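Local structure of 3-ketosteroid-delta4-5alpha-dehydrogenase (Rhodococcus jostii, 4AT2) at residues A[124-128]-A[497-501]. The protein catalyses the FAD-dependent introduction of a C4-C5 double bond into the A ring of 5alpha-3-ketosteroids, a step in bacterial steroid breakdown. Sequence-based numbering, arbitrary orientation.
Sequences KITDY and FYGRR
Asp-127 reaches from helix 122-130 into the end of the Arg-501 guanidinium, on helix 490-507, while the Tyr-498 hydroxyl takes hold of the same carboxylate. NH1 of Arg-501 lies 2.8 Å from OD2 of Asp-127 on the syn lone pair, and NH2 meets OD1 at 3.2 Å, nearly in the guanidinium plane. The fit is end-on but twisted, carboxylate and guanidinium planes standing 57° apart. Tyr-498 OH donates to the anti lone pair of OD2 over 2.7 Å, so this one oxygen accepts two short bonds, one on each lone pair. A water bridges the pair as well, donating to Asp-127 O and weakly accepting from Arg-501 NH2.

Beside this polar patch the aromatic residues pack. With CG anti to the backbone N (chi1 -172°), Phe-497 brings one ring face under CA of Tyr-128, a CH-pi contact of 4.2 Å to the ring centroid. Tyr-128 CE1 rests 3.7 Å from Phe-497 CB, the two rings inclined at 53°; the Tyr-128 hydroxyl goes on to bond Tyr-88 O. Lys-124 CG also touches Tyr-498 OH at 3.4 Å.

Losing the carboxylate to an alanine here would probably leave the Arg-501 charge without its acidic mate and the Tyr-498 hydroxyl without its acceptor. The axes of the two short segments stay 12.3 Å apart, a separation bridged by Arg-501 and the aromatic rings. The side chain of Tyr-128 lies about 8 Å from the bound FAD. A partly exposed ion pair, reinforced by a phenol and set against buried aromatic rings, thus ties the C-terminal helix to helix 122-130.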
loop_
_atom_site.group_PDB
_atom_site.type_symbol
_atom_site.label_atom_id
_atom_site.label_comp_id
_atom_site.label_asym_id
_atom_site.label_seq_id
_atom_site.Cartn_x
_atom_site.Cartn_y
_atom_site.Cartn_z
ATOM N N LYS A 124 18.386 6.729 -4.082
ATOM C CA LYS A 124 17.851 8.091 -4.137
ATOM C C LYS A 124 18.084 8.840 -2.830
ATOM O O LYS A 124 18.543 9.974 -2.840
ATOM C CB LYS A 124 16.358 8.104 -4.501
ATOM C CG LYS A 124 15.858 9.484 -4.916
ATOM C CD LYS A 124 14.385 9.496 -5.327
ATOM C CE LYS A 124 14.168 8.585 -6.528
ATOM N NZ LYS A 124 13.346 9.201 -7.597
ATOM N N ILE A 125 17.767 8.202 -1.704
ATOM C CA ILE A 125 17.988 8.842 -0.408
ATOM C C ILE A 125 19.465 9.175 -0.184
ATOM O O ILE A 125 19.783 10.284 0.256
ATOM C CB ILE A 125 17.353 8.046 0.746
ATOM C CG1 ILE A 125 15.824 8.245 0.690
ATOM C CG2 ILE A 125 17.909 8.498 2.093
ATOM C CD1 ILE A 125 15.030 7.389 1.658
ATOM N N THR A 126 20.357 8.245 -0.527
ATOM C CA THR A 126 21.808 8.478 -0.386
ATOM C C THR A 126 22.225 9.714 -1.186
ATOM O O THR A 126 22.895 10.623 -0.665
ATOM C CB THR A 126 22.636 7.236 -0.795
ATOM O OG1 THR A 126 22.208 6.116 -0.016
ATOM C CG2 THR A 126 24.131 7.451 -0.529
ATOM N N ASP A 127 21.783 9.750 -2.437
ATOM C CA ASP A 127 22.045 10.856 -3.342
ATOM C C ASP A 127 21.503 12.193 -2.796
ATOM O O ASP A 127 22.201 13.204 -2.795
ATOM C CB ASP A 127 21.418 10.509 -4.696
ATOM C CG ASP A 127 21.543 11.615 -5.698
ATOM O OD1 ASP A 127 22.678 11.901 -6.124
ATOM O OD2 ASP A 127 20.502 12.167 -6.092
ATOM N N TYR A 128 20.257 12.184 -2.332
ATOM C CA TYR A 128 19.633 13.367 -1.747
ATOM C C TYR A 128 20.425 13.870 -0.539
ATOM O O TYR A 128 20.601 15.085 -0.361
ATOM C CB TYR A 128 18.210 12.991 -1.329
ATOM C CG TYR A 128 17.349 14.130 -0.826
ATOM C CD1 TYR A 128 16.718 15.003 -1.710
ATOM C CD2 TYR A 128 17.134 14.300 0.543
ATOM C CE1 TYR A 128 15.910 16.035 -1.242
ATOM C CE2 TYR A 128 16.336 15.323 1.020
ATOM C CZ TYR A 128 15.726 16.182 0.126
ATOM O OH TYR A 128 14.930 17.190 0.605
ATOM N N PHE A 497 15.065 19.514 -5.330
ATOM C CA PHE A 497 16.337 18.820 -5.573
ATOM C C PHE A 497 16.291 18.065 -6.907
ATOM O O PHE A 497 17.200 18.194 -7.749
ATOM C CB PHE A 497 16.614 17.844 -4.411
ATOM C CG PHE A 497 17.978 17.205 -4.447
ATOM C CD1 PHE A 497 18.247 16.121 -5.287
ATOM C CD2 PHE A 497 18.984 17.653 -3.592
ATOM C CE1 PHE A 497 19.509 15.531 -5.308
ATOM C CE2 PHE A 497 20.241 17.058 -3.597
ATOM C CZ PHE A 497 20.509 16.001 -4.460
ATOM N N TYR A 498 15.242 17.267 -7.094
ATOM C CA TYR A 498 15.113 16.462 -8.328
ATOM C C TYR A 498 14.559 17.249 -9.514
ATOM O O TYR A 498 14.781 16.868 -10.666
ATOM C CB TYR A 498 14.419 15.103 -8.075
ATOM C CG TYR A 498 15.360 14.248 -7.260
ATOM C CD1 TYR A 498 16.561 13.815 -7.809
ATOM C CD2 TYR A 498 15.103 13.972 -5.919
ATOM C CE1 TYR A 498 17.476 13.086 -7.066
ATOM C CE2 TYR A 498 16.006 13.251 -5.159
ATOM C CZ TYR A 498 17.185 12.806 -5.740
ATOM O OH TYR A 498 18.089 12.105 -4.980
ATOM N N GLY A 499 13.898 18.370 -9.227
ATOM C CA GLY A 499 13.563 19.360 -10.263
ATOM C C GLY A 499 14.842 19.864 -10.917
ATOM O O GLY A 499 14.967 19.849 -12.140
ATOM N N ARG A 500 15.809 20.285 -10.100
ATOM C CA ARG A 500 17.133 20.658 -10.624
ATOM C C ARG A 500 17.713 19.583 -11.545
ATOM O O ARG A 500 18.143 19.874 -12.671
ATOM C CB ARG A 500 18.113 20.938 -9.478
ATOM C CG ARG A 500 17.856 22.246 -8.740
ATOM C CD ARG A 500 18.849 22.399 -7.591
ATOM N NE ARG A 500 20.227 22.470 -8.084
ATOM C CZ ARG A 500 21.307 22.286 -7.328
ATOM N NH1 ARG A 500 21.191 22.025 -6.029
ATOM N NH2 ARG A 500 22.511 22.370 -7.877
ATOM N N ARG A 501 17.711 18.343 -11.067
ATOM C CA ARG A 501 18.281 17.224 -11.814
ATOM C C ARG A 501 17.540 17.036 -13.147
ATOM O O ARG A 501 18.166 16.752 -14.171
ATOM C CB ARG A 501 18.241 15.934 -10.988
ATOM C CG ARG A 501 19.197 15.930 -9.798
ATOM C CD ARG A 501 20.653 15.703 -10.223
ATOM N NE ARG A 501 21.547 15.765 -9.060
ATOM C CZ ARG A 501 21.757 14.759 -8.209
ATOM N NH1 ARG A 501 21.170 13.583 -8.392
ATOM N NH2 ARG A 501 22.575 14.931 -7.175
HETATM O O HOH W 1 24.168 14.168 -4.557
#